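Local coordinates for protein T cell receptor gamma chain (Monodelphis domestica, PDB 7L15) that pairs with a T cell receptor mu chain to form the marsupial gamma mu T cell receptor, which probably recognises antigen at the T cell surface, at residues 121-129 and 203-211; 142-153 and 181-192. All coordinates share one frame; numbering follows the deposited sequence.

Contact 1 (121-129 and 203-211)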
loop_
_atom_site.group_PDB
_atom_site.type_symbol
_atom_site.label_atom_id
_atom_site.label_comp_id
_atom_site.label_asym_id
_atom_site.label_seq_id
_atom_site.Cartn_x
_atom_site.Cartn_y
_atom_site.Cartn_z
ATOM N N LYS B 121 -10.172 -17.320 13.342
ATOM C CA LYS B 121 -11.341 -17.400 12.474
ATOM C C LYS B 121 -11.369 -16.130 11.642
ATOM O O LYS B 121 -11.178 -15.034 12.179
ATOM C CB LYS B 121 -12.639 -17.548 13.280
ATOM C CG LYS B 121 -13.440 -18.830 13.004
ATOM C CD LYS B 121 -14.624 -18.991 13.968
ATOM C CE LYS B 121 -14.227 -19.692 15.269
ATOM N NZ LYS B 121 -15.355 -19.774 16.247
ATOM N N LYS B 122 -11.568 -16.279 10.336
ATOM C CA LYS B 122 -11.704 -15.118 9.473
ATOM C C LYS B 122 -13.019 -14.415 9.768
ATOM O O LYS B 122 -14.022 -15.045 10.101
ATOM C CB LYS B 122 -11.644 -15.516 7.997
ATOM C CG LYS B 122 -10.380 -16.295 7.602
ATOM C CD LYS B 122 -10.235 -16.502 6.076
ATOM C CE LYS B 122 -11.407 -17.246 5.446
ATOM N NZ LYS B 122 -11.413 -18.714 5.709
ATOM N N LYS B 123 -13.004 -13.086 9.668
ATOM C CA LYS B 123 -14.187 -12.287 9.961
ATOM C C LYS B 123 -14.239 -11.177 8.922
ATOM O O LYS B 123 -13.228 -10.472 8.718
ATOM C CB LYS B 123 -14.173 -11.692 11.373
ATOM C CG LYS B 123 -13.917 -12.699 12.474
ATOM C CD LYS B 123 -14.435 -12.215 13.821
ATOM C CE LYS B 123 -13.755 -10.949 14.270
ATOM N NZ LYS B 123 -13.878 -10.828 15.737
ATOM N N PRO B 124 -15.382 -10.974 8.276
ATOM C CA PRO B 124 -15.461 -9.984 7.197
ATOM C C PRO B 124 -15.672 -8.587 7.753
ATOM O O PRO B 124 -16.251 -8.420 8.836
ATOM C CB PRO B 124 -16.680 -10.449 6.388
ATOM C CG PRO B 124 -17.579 -11.051 7.426
ATOM C CD PRO B 124 -16.675 -11.649 8.507
ATOM N N PRO B 125 -15.233 -7.558 7.034
ATOM C CA PRO B 125 -15.527 -6.189 7.466
ATOM C C PRO B 125 -17.026 -5.957 7.611
ATOM O O PRO B 125 -17.832 -6.439 6.810
ATOM C CB PRO B 125 -14.931 -5.328 6.342
ATOM C CG PRO B 125 -13.933 -6.228 5.652
ATOM C CD PRO B 125 -14.508 -7.596 5.753
ATOM N N LYS B 126 -17.397 -5.210 8.658
ATOM C CA LYS B 126 -18.741 -4.664 8.806
ATOM C C LYS B 126 -18.708 -3.171 8.458
ATOM O O LYS B 126 -18.209 -2.359 9.257
ATOM C CB LYS B 126 -19.256 -4.880 10.232
ATOM N N PRO B 127 -19.195 -2.761 7.289
ATOM C CA PRO B 127 -19.075 -1.355 6.890
ATOM C C PRO B 127 -20.119 -0.465 7.548
ATOM O O PRO B 127 -21.257 -0.868 7.785
ATOM C CB PRO B 127 -19.272 -1.406 5.371
ATOM C CG PRO B 127 -20.045 -2.614 5.129
ATOM C CD PRO B 127 -19.734 -3.601 6.210
ATOM N N ILE B 128 -19.693 0.757 7.867
ATOM C CA ILE B 128 -20.560 1.806 8.398
ATOM C C ILE B 128 -20.263 3.083 7.628
ATOM O O ILE B 128 -19.115 3.540 7.599
ATOM C CB ILE B 128 -20.358 2.034 9.907
ATOM C CG1 ILE B 128 -20.664 0.767 10.697
ATOM C CG2 ILE B 128 -21.263 3.164 10.395
ATOM C CD1 ILE B 128 -20.545 0.962 12.197
ATOM N N PHE B 129 -21.290 3.666 7.025
ATOM C CA PHE B 129 -21.155 4.827 6.158
ATOM C C PHE B 129 -21.683 6.074 6.847
ATOM O O PHE B 129 -22.727 6.039 7.504
ATOM C CB PHE B 129 -21.919 4.636 4.843
ATOM C CG PHE B 129 -21.353 3.563 3.963
ATOM C CD1 PHE B 129 -20.344 3.852 3.066
ATOM C CD2 PHE B 129 -21.844 2.267 4.027
ATOM C CE1 PHE B 129 -19.834 2.861 2.246
ATOM C CE2 PHE B 129 -21.338 1.268 3.206
ATOM C CZ PHE B 129 -20.335 1.561 2.321
ATOM N N TYR B 203 -18.198 2.655 -3.847
ATOM C CA TYR B 203 -17.208 2.306 -2.842
ATOM C C TYR B 203 -16.977 0.801 -2.885
ATOM O O TYR B 203 -17.940 0.021 -2.883
ATOM C CB TYR B 203 -17.679 2.744 -1.451
ATOM C CG TYR B 203 -16.824 2.223 -0.308
ATOM C CD1 TYR B 203 -15.677 2.898 0.090
ATOM C CD2 TYR B 203 -17.166 1.047 0.361
ATOM C CE1 TYR B 203 -14.891 2.420 1.137
ATOM C CE2 TYR B 203 -16.383 0.547 1.403
ATOM C CZ TYR B 203 -15.255 1.240 1.790
ATOM O OH TYR B 203 -14.495 0.750 2.828
ATOM N N PHE B 204 -15.707 0.395 -2.918
ATOM C CA PHE B 204 -15.322 -1.011 -3.018
ATOM C C PHE B 204 -14.426 -1.422 -1.861
ATOM O O PHE B 204 -13.579 -0.645 -1.416
ATOM C CB PHE B 204 -14.527 -1.297 -4.283
ATOM C CG PHE B 204 -15.223 -0.945 -5.542
ATOM C CD1 PHE B 204 -15.034 0.288 -6.127
ATOM C CD2 PHE B 204 -16.033 -1.871 -6.176
ATOM C CE1 PHE B 204 -15.666 0.602 -7.323
ATOM C CE2 PHE B 204 -16.662 -1.560 -7.371
ATOM C CZ PHE B 204 -16.478 -0.325 -7.940
ATOM N N TYR B 205 -14.542 -2.680 -1.433
ATOM C CA TYR B 205 -13.504 -3.243 -0.581
ATOM C C TYR B 205 -13.303 -4.726 -0.873
ATOM O O TYR B 205 -14.217 -5.426 -1.312
ATOM C CB TYR B 205 -13.790 -3.014 0.924
ATOM C CG TYR B 205 -15.034 -3.668 1.481
ATOM C CD1 TYR B 205 -16.267 -3.035 1.408
ATOM C CD2 TYR B 205 -14.966 -4.911 2.112
ATOM C CE1 TYR B 205 -17.405 -3.635 1.942
ATOM C CE2 TYR B 205 -16.079 -5.507 2.647
ATOM C CZ TYR B 205 -17.298 -4.879 2.554
ATOM O OH TYR B 205 -18.396 -5.511 3.092
ATOM N N GLN B 206 -12.078 -5.188 -0.631
ATOM C CA GLN B 206 -11.701 -6.587 -0.747
ATOM C C GLN B 206 -11.147 -7.075 0.584
ATOM O O GLN B 206 -10.491 -6.330 1.322
ATOM C CB GLN B 206 -10.638 -6.818 -1.838
ATOM C CG GLN B 206 -11.107 -6.534 -3.248
ATOM C CD GLN B 206 -9.948 -6.463 -4.222
ATOM O OE1 GLN B 206 -9.056 -7.300 -4.188
ATOM N NE2 GLN B 206 -9.945 -5.449 -5.078
ATOM N N HIS B 207 -11.397 -8.345 0.871
ATOM C CA HIS B 207 -10.952 -8.935 2.118
ATOM C C HIS B 207 -10.957 -10.439 1.950
ATOM O O HIS B 207 -11.756 -10.984 1.177
ATOM C CB HIS B 207 -11.843 -8.532 3.290
ATOM C CG HIS B 207 -11.279 -8.929 4.610
ATOM N ND1 HIS B 207 -11.521 -10.158 5.180
ATOM C CD2 HIS B 207 -10.429 -8.285 5.442
ATOM C CE1 HIS B 207 -10.876 -10.240 6.329
ATOM N NE2 HIS B 207 -10.208 -9.113 6.514
ATOM N N GLU B 208 -10.065 -11.106 2.692
ATOM C CA GLU B 208 -9.897 -12.543 2.509
ATOM C C GLU B 208 -11.176 -13.303 2.855
ATOM O O GLU B 208 -11.455 -14.350 2.261
ATOM C CB GLU B 208 -8.711 -13.049 3.341
ATOM C CG GLU B 208 -8.421 -14.538 3.179
ATOM C CD GLU B 208 -7.372 -15.070 4.166
ATOM O OE1 GLU B 208 -6.606 -14.264 4.742
ATOM O OE2 GLU B 208 -7.311 -16.305 4.365
ATOM N N ASP B 209 -11.986 -12.788 3.779
ATOM C CA ASP B 209 -13.203 -13.508 4.115
ATOM C C ASP B 209 -14.281 -13.361 3.051
ATOM O O ASP B 209 -15.285 -14.066 3.115
ATOM C CB ASP B 209 -13.745 -13.063 5.472
ATOM C CG ASP B 209 -14.646 -14.115 6.103
ATOM O OD1 ASP B 209 -14.225 -15.287 6.171
ATOM O OD2 ASP B 209 -15.771 -13.774 6.521
ATOM N N LEU B 210 -14.085 -12.469 2.087
ATOM C CA LEU B 210 -14.947 -12.331 0.926
ATOM C C LEU B 210 -14.461 -13.158 -0.253
ATOM O O LEU B 210 -15.094 -13.130 -1.313
ATOM C CB LEU B 210 -15.026 -10.862 0.504
ATOM C CG LEU B 210 -15.485 -9.844 1.545
ATOM C CD1 LEU B 210 -15.638 -8.494 0.882
ATOM C CD2 LEU B 210 -16.789 -10.274 2.176
ATOM N N GLY B 211 -13.352 -13.879 -0.096
ATOM C CA GLY B 211 -12.726 -14.500 -1.247
ATOM C C GLY B 211 -12.225 -13.440 -2.211
ATOM O O GLY B 211 -11.811 -12.348 -1.813
#

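Contact 2 (142-153 and 181-192)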
loop_
_atom_site.group_PDB
_atom_site.type_symbol
_atom_site.label_atom_id
_atom_site.label_comp_id
_atom_site.label_asym_id
_atom_site.label_seq_id
_atom_site.Cartn_x
_atom_site.Cartn_y
_atom_site.Cartn_z
ATOM N N SER B 142 -17.805 21.787 0.388
ATOM C CA SER B 142 -17.361 20.454 0.014
ATOM C C SER B 142 -17.916 19.479 1.040
ATOM O O SER B 142 -18.358 19.874 2.120
ATOM C CB SER B 142 -15.830 20.377 -0.082
ATOM O OG SER B 142 -15.188 20.926 1.056
ATOM N N GLY B 143 -17.898 18.200 0.690
ATOM C CA GLY B 143 -18.542 17.205 1.519
ATOM C C GLY B 143 -17.707 15.956 1.634
ATOM O O GLY B 143 -17.057 15.554 0.669
ATOM N N THR B 144 -17.715 15.331 2.804
ATOM C CA THR B 144 -16.859 14.184 3.084
ATOM C C THR B 144 -17.708 12.933 3.296
ATOM O O THR B 144 -18.574 12.900 4.178
ATOM C CB THR B 144 -15.977 14.439 4.305
ATOM O OG1 THR B 144 -15.218 15.640 4.101
ATOM C CG2 THR B 144 -15.010 13.277 4.523
ATOM N N TYR B 145 -17.475 11.930 2.462
ATOM C CA TYR B 145 -18.010 10.597 2.660
ATOM C C TYR B 145 -17.032 9.819 3.513
ATOM O O TYR B 145 -15.822 9.909 3.327
ATOM C CB TYR B 145 -18.204 9.862 1.332
ATOM C CG TYR B 145 -19.066 10.578 0.345
ATOM C CD1 TYR B 145 -18.535 11.554 -0.492
ATOM C CD2 TYR B 145 -20.416 10.286 0.242
ATOM C CE1 TYR B 145 -19.336 12.220 -1.402
ATOM C CE2 TYR B 145 -21.215 10.938 -0.659
ATOM C CZ TYR B 145 -20.676 11.903 -1.481
ATOM O OH TYR B 145 -21.500 12.546 -2.378
ATOM N N ILE B 146 -17.558 9.052 4.446
ATOM C CA ILE B 146 -16.727 8.302 5.367
ATOM C C ILE B 146 -17.206 6.863 5.348
ATOM O O ILE B 146 -18.400 6.606 5.529
ATOM C CB ILE B 146 -16.810 8.883 6.791
ATOM C CG1 ILE B 146 -16.349 10.343 6.806
ATOM C CG2 ILE B 146 -16.020 8.014 7.767
ATOM C CD1 ILE B 146 -16.762 11.101 8.089
ATOM N N CYS B 147 -16.294 5.923 5.142
ATOM C CA CYS B 147 -16.628 4.530 5.393
ATOM C C CYS B 147 -15.703 3.949 6.449
ATOM O O CYS B 147 -14.487 3.867 6.239
ATOM C CB CYS B 147 -16.568 3.666 4.138
ATOM S SG CYS B 147 -17.087 1.980 4.628
ATOM N N LEU B 148 -16.295 3.503 7.553
ATOM C CA LEU B 148 -15.606 2.734 8.582
ATOM C C LEU B 148 -15.858 1.243 8.343
ATOM O O LEU B 148 -17.007 0.808 8.230
ATOM C CB LEU B 148 -16.096 3.149 9.969
ATOM C CG LEU B 148 -15.769 2.222 11.151
ATOM C CD1 LEU B 148 -14.266 2.187 11.421
ATOM C CD2 LEU B 148 -16.503 2.674 12.392
ATOM N N LEU B 149 -14.793 0.471 8.244
ATOM C CA LEU B 149 -14.892 -0.983 8.171
ATOM C C LEU B 149 -14.452 -1.541 9.514
ATOM O O LEU B 149 -13.334 -1.266 9.956
ATOM C CB LEU B 149 -14.006 -1.531 7.058
ATOM C CG LEU B 149 -14.346 -1.144 5.622
ATOM C CD1 LEU B 149 -13.299 -1.739 4.728
ATOM C CD2 LEU B 149 -15.737 -1.691 5.247
ATOM N N GLU B 150 -15.297 -2.325 10.173
ATOM C CA GLU B 150 -14.871 -2.767 11.491
ATOM C C GLU B 150 -14.942 -4.272 11.661
ATOM O O GLU B 150 -15.611 -4.995 10.914
ATOM C CB GLU B 150 -15.655 -2.089 12.620
ATOM C CG GLU B 150 -17.123 -1.972 12.445
ATOM C CD GLU B 150 -17.759 -1.273 13.637
ATOM O OE1 GLU B 150 -17.089 -0.403 14.247
ATOM O OE2 GLU B 150 -18.915 -1.608 13.975
ATOM N N ASP B 151 -14.185 -4.713 12.665
ATOM C CA ASP B 151 -14.255 -6.062 13.209
ATOM C C ASP B 151 -13.910 -7.121 12.168
ATOM O O ASP B 151 -14.583 -8.151 12.067
ATOM C CB ASP B 151 -15.631 -6.330 13.819
ATOM C CG ASP B 151 -15.607 -7.495 14.778
ATOM O OD1 ASP B 151 -14.585 -7.628 15.476
ATOM O OD2 ASP B 151 -16.588 -8.270 14.837
ATOM N N PHE B 152 -12.848 -6.888 11.392
ATOM C CA PHE B 152 -12.407 -7.899 10.438
ATOM C C PHE B 152 -11.123 -8.571 10.914
ATOM O O PHE B 152 -10.424 -8.084 11.810
ATOM C CB PHE B 152 -12.248 -7.338 9.004
ATOM C CG PHE B 152 -11.350 -6.116 8.875
ATOM C CD1 PHE B 152 -9.981 -6.246 8.762
ATOM C CD2 PHE B 152 -11.900 -4.842 8.799
ATOM C CE1 PHE B 152 -9.158 -5.123 8.611
ATOM C CE2 PHE B 152 -11.088 -3.704 8.644
ATOM C CZ PHE B 152 -9.721 -3.843 8.563
ATOM N N PHE B 153 -10.855 -9.747 10.331
ATOM C CA PHE B 153 -9.645 -10.508 10.565
ATOM C C PHE B 153 -9.420 -11.352 9.317
ATOM O O PHE B 153 -10.366 -12.006 8.856
ATOM C CB PHE B 153 -9.728 -11.411 11.794
ATOM C CG PHE B 153 -8.450 -12.127 12.083
ATOM C CD1 PHE B 153 -8.123 -13.290 11.412
ATOM C CD2 PHE B 153 -7.556 -11.613 13.009
ATOM C CE1 PHE B 153 -6.925 -13.925 11.667
ATOM C CE2 PHE B 153 -6.372 -12.244 13.271
ATOM C CZ PHE B 153 -6.050 -13.397 12.602
ATOM N N GLY B 181 -5.419 -8.756 18.201
ATOM C CA GLY B 181 -6.110 -10.000 18.459
ATOM C C GLY B 181 -6.867 -10.429 17.224
ATOM O O GLY B 181 -6.292 -10.601 16.142
ATOM N N ASN B 182 -8.181 -10.595 17.358
ATOM C CA ASN B 182 -8.990 -11.085 16.252
ATOM C C ASN B 182 -9.926 -10.023 15.694
ATOM O O ASN B 182 -10.915 -10.367 15.043
ATOM C CB ASN B 182 -9.787 -12.320 16.671
ATOM C CG ASN B 182 -10.726 -12.054 17.845
ATOM O OD1 ASN B 182 -11.208 -10.933 18.053
ATOM N ND2 ASN B 182 -10.994 -13.100 18.619
ATOM N N SER B 183 -9.639 -8.742 15.918
ATOM C CA SER B 183 -10.563 -7.705 15.458
ATOM C C SER B 183 -9.784 -6.460 15.051
ATOM O O SER B 183 -9.202 -5.780 15.903
ATOM C CB SER B 183 -11.587 -7.387 16.544
ATOM O OG SER B 183 -12.479 -6.383 16.112
ATOM N N TYR B 184 -9.785 -6.151 13.755
ATOM C CA TYR B 184 -9.165 -4.939 13.243
ATOM C C TYR B 184 -10.201 -4.083 12.532
ATOM O O TYR B 184 -11.259 -4.563 12.124
ATOM C CB TYR B 184 -8.011 -5.260 12.283
ATOM C CG TYR B 184 -6.846 -5.978 12.935
ATOM C CD1 TYR B 184 -6.855 -7.357 13.100
ATOM C CD2 TYR B 184 -5.729 -5.271 13.371
ATOM C CE1 TYR B 184 -5.781 -8.015 13.698
ATOM C CE2 TYR B 184 -4.660 -5.911 13.960
ATOM C CZ TYR B 184 -4.685 -7.281 14.127
ATOM O OH TYR B 184 -3.608 -7.903 14.727
ATOM N N SER B 185 -9.871 -2.803 12.355
ATOM C CA SER B 185 -10.763 -1.895 11.652
ATOM C C SER B 185 -9.950 -0.867 10.872
ATOM O O SER B 185 -8.754 -0.686 11.101
ATOM C CB SER B 185 -11.715 -1.211 12.633
ATOM O OG SER B 185 -10.984 -0.392 13.508
ATOM N N GLN B 186 -10.619 -0.183 9.946
ATOM C CA GLN B 186 -9.980 0.878 9.178
ATOM C C GLN B 186 -11.044 1.825 8.666
ATOM O O GLN B 186 -12.093 1.383 8.196
ATOM C CB GLN B 186 -9.184 0.341 7.983
ATOM C CG GLN B 186 -8.473 1.434 7.223
ATOM C CD GLN B 186 -7.780 0.935 5.972
ATOM O OE1 GLN B 186 -8.384 0.254 5.150
ATOM N NE2 GLN B 186 -6.499 1.279 5.820
ATOM N N VAL B 187 -10.775 3.125 8.749
ATOM C CA VAL B 187 -11.678 4.127 8.197
ATOM C C VAL B 187 -11.019 4.743 6.967
ATOM O O VAL B 187 -9.809 4.949 6.944
ATOM C CB VAL B 187 -12.047 5.195 9.250
ATOM C CG1 VAL B 187 -10.891 6.054 9.558
ATOM C CG2 VAL B 187 -13.182 6.042 8.765
ATOM N N SER B 188 -11.804 5.001 5.930
ATOM C CA SER B 188 -11.343 5.856 4.844
ATOM C C SER B 188 -12.394 6.910 4.560
ATOM O O SER B 188 -13.568 6.761 4.912
ATOM C CB SER B 188 -11.054 5.084 3.560
ATOM O OG SER B 188 -12.260 4.765 2.910
ATOM N N TRP B 189 -11.976 7.986 3.907
ATOM C CA TRP B 189 -12.930 9.060 3.681
ATOM C C TRP B 189 -12.565 9.856 2.434
ATOM O O TRP B 189 -11.400 9.929 2.037
ATOM C CB TRP B 189 -13.033 9.967 4.908
ATOM C CG TRP B 189 -11.796 10.744 5.320
ATOM C CD1 TRP B 189 -11.546 12.069 5.075
ATOM C CD2 TRP B 189 -10.698 10.275 6.119
ATOM N NE1 TRP B 189 -10.354 12.443 5.647
ATOM C CE2 TRP B 189 -9.818 11.368 6.304
ATOM C CE3 TRP B 189 -10.372 9.042 6.697
ATOM C CZ2 TRP B 189 -8.629 11.263 7.039
ATOM C CZ3 TRP B 189 -9.189 8.937 7.424
ATOM C CH2 TRP B 189 -8.333 10.043 7.589
ATOM N N LEU B 190 -13.582 10.444 1.819
ATOM C CA LEU B 190 -13.438 11.098 0.524
ATOM C C LEU B 190 -14.097 12.469 0.591
ATOM O O LEU B 190 -15.321 12.576 0.732
ATOM C CB LEU B 190 -14.050 10.244 -0.581
ATOM C CG LEU B 190 -14.146 10.859 -1.983
ATOM C CD1 LEU B 190 -12.786 10.864 -2.656
ATOM C CD2 LEU B 190 -15.177 10.128 -2.840
ATOM N N THR B 191 -13.278 13.508 0.501
ATOM C CA THR B 191 -13.732 14.888 0.474
ATOM C C THR B 191 -13.774 15.352 -0.977
ATOM O O THR B 191 -12.767 15.261 -1.681
ATOM C CB THR B 191 -12.787 15.752 1.306
ATOM O OG1 THR B 191 -12.728 15.216 2.639
ATOM C CG2 THR B 191 -13.260 17.188 1.331
ATOM N N VAL B 192 -14.937 15.835 -1.426
ATOM C CA VAL B 192 -15.127 16.243 -2.817
ATOM C C VAL B 192 -15.794 17.605 -2.879
ATOM O O VAL B 192 -16.539 17.990 -1.970
ATOM C CB VAL B 192 -15.966 15.227 -3.611
ATOM C CG1 VAL B 192 -15.332 13.850 -3.544
ATOM C CG2 VAL B 192 -17.392 15.206 -3.102
HETATM O O HOH W 1 -12.992 2.175 4.170
#

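Contact 1 (121-129 and 203-211)
Phe129 points the edge of its ring at the face of Tyr203, and with this offset edge-to-face pair the A strand of one sheet packs against the F strand of the other in a C1-set immunoglobulin sandwich. The ring planes stand at 88° with centroids 5.4 Å apart; CE1 and CZ form the touching edge, CE1 3.7 Å from Tyr203 CD2. Trp161 also meets Tyr203 edge-to-face, and Phe217 meets Phe129, so the pair belongs to a larger aromatic cluster.

Proline against ring is the second kind of contact. Pro125 lays CD over one face of the His207 imidazole, a CH-pi contact of 4.0 Å to the ring centroid, while its CG rests 3.8 Å from Tyr205 CE2. The Tyr205 hydroxyl extends as far as Pro127. Both imidazole nitrogens are engaged, which should fix the ring's rotation: NE2 bonds to Pro154 O, and ND1 accepts the backbone N-H of Asp209 in an almost straight bond, from a position tilted 26° out of the ring plane.

Charge gathers at the end nearer the variable domain, where the chain enters the sandwich. Lys122 bends at its third and fourth torsions; its CD lies 3.4 Å from Glu208 OE2 and its CB 3.2 Å from Asp209 OD1, while NZ stays 4.5 Å from Asp209 OD1, too far for a salt bridge. Glu208 has firmer partners in Ser12 and the backbone of Thr14, so the short 3-10 segment 208-210 also meets the variable domain. Asp209 OD2 sits against the Pro124 ring, 3.0 Å from its CD.

Contact 2 (142-153 and 181-192)
Thr144 and Thr191 meet through their hydroxyls, Thr191 OG1 donating to Thr144 OG1 at 2.9 Å, while the Thr144 and Trp189 side chains lie side by side, pointing the same way, with Thr144 CG2 3.7 Å from Trp189 CD1. Next on this face, Ile146 CG2 touches Val187 CG2 at 3.6 Å. On the other face the edge of the Tyr145 ring takes Val192 CG2 in its plane, and Phe152 covers the backbone of the opposite strand, Tyr184 O lying 3.4 Å above the ring plane. Phe152 CG sits between its backbone N and carbonyl carbon (chi1 54°), which folds the ring back over that strand.

These are the paired B and E strands of a C1-set sheet, antiparallel and joined by reciprocal backbone bonds from Gly143–Val192 to Leu149–Gln186 and, past a G1 beta bulge where Asp151 and Phe152 both face Tyr184, Phe152–Tyr184. Beside the bulge Ser183 OG donates to the anti lone pair of Asp151 OD1 at a notably short 2.5 Å.

Farther out, a water joins Cys147 O to Ser188 OG, which Trp161 NE1 also bonds. Glu136 holds Thr144 OG1. The Ile146 and Trp189 face packs on the T cell receptor mu chain, where Ser188 of that chain bonds Trp189 NE1 and Arg194 of that chain forms a salt bridge with Glu150.

Overall arrangement
The two contacts illustrate how an immunoglobulin sandwich is held within a sheet and between sheets. Contact 2 joins neighbouring strands side by side through backbone bonds, whereas contact 1 reaches strand 201-206 of the facing sheet through rings and prolines, and the segment beyond it through charged groups. They share a sheet: strand 126-130 lies beside strand 142-152, with Ile128 N probably bonded to Leu148 O. Both are partly buried. Contact 1 runs from a largely buried aromatic end to an exposed lysine near the variable domain; contact 2 turns one face inward and the other to the mu chain. Along the sequence contact 2 is nested inside the loop that contact 1 closes, and His207 and Phe152 meet between them.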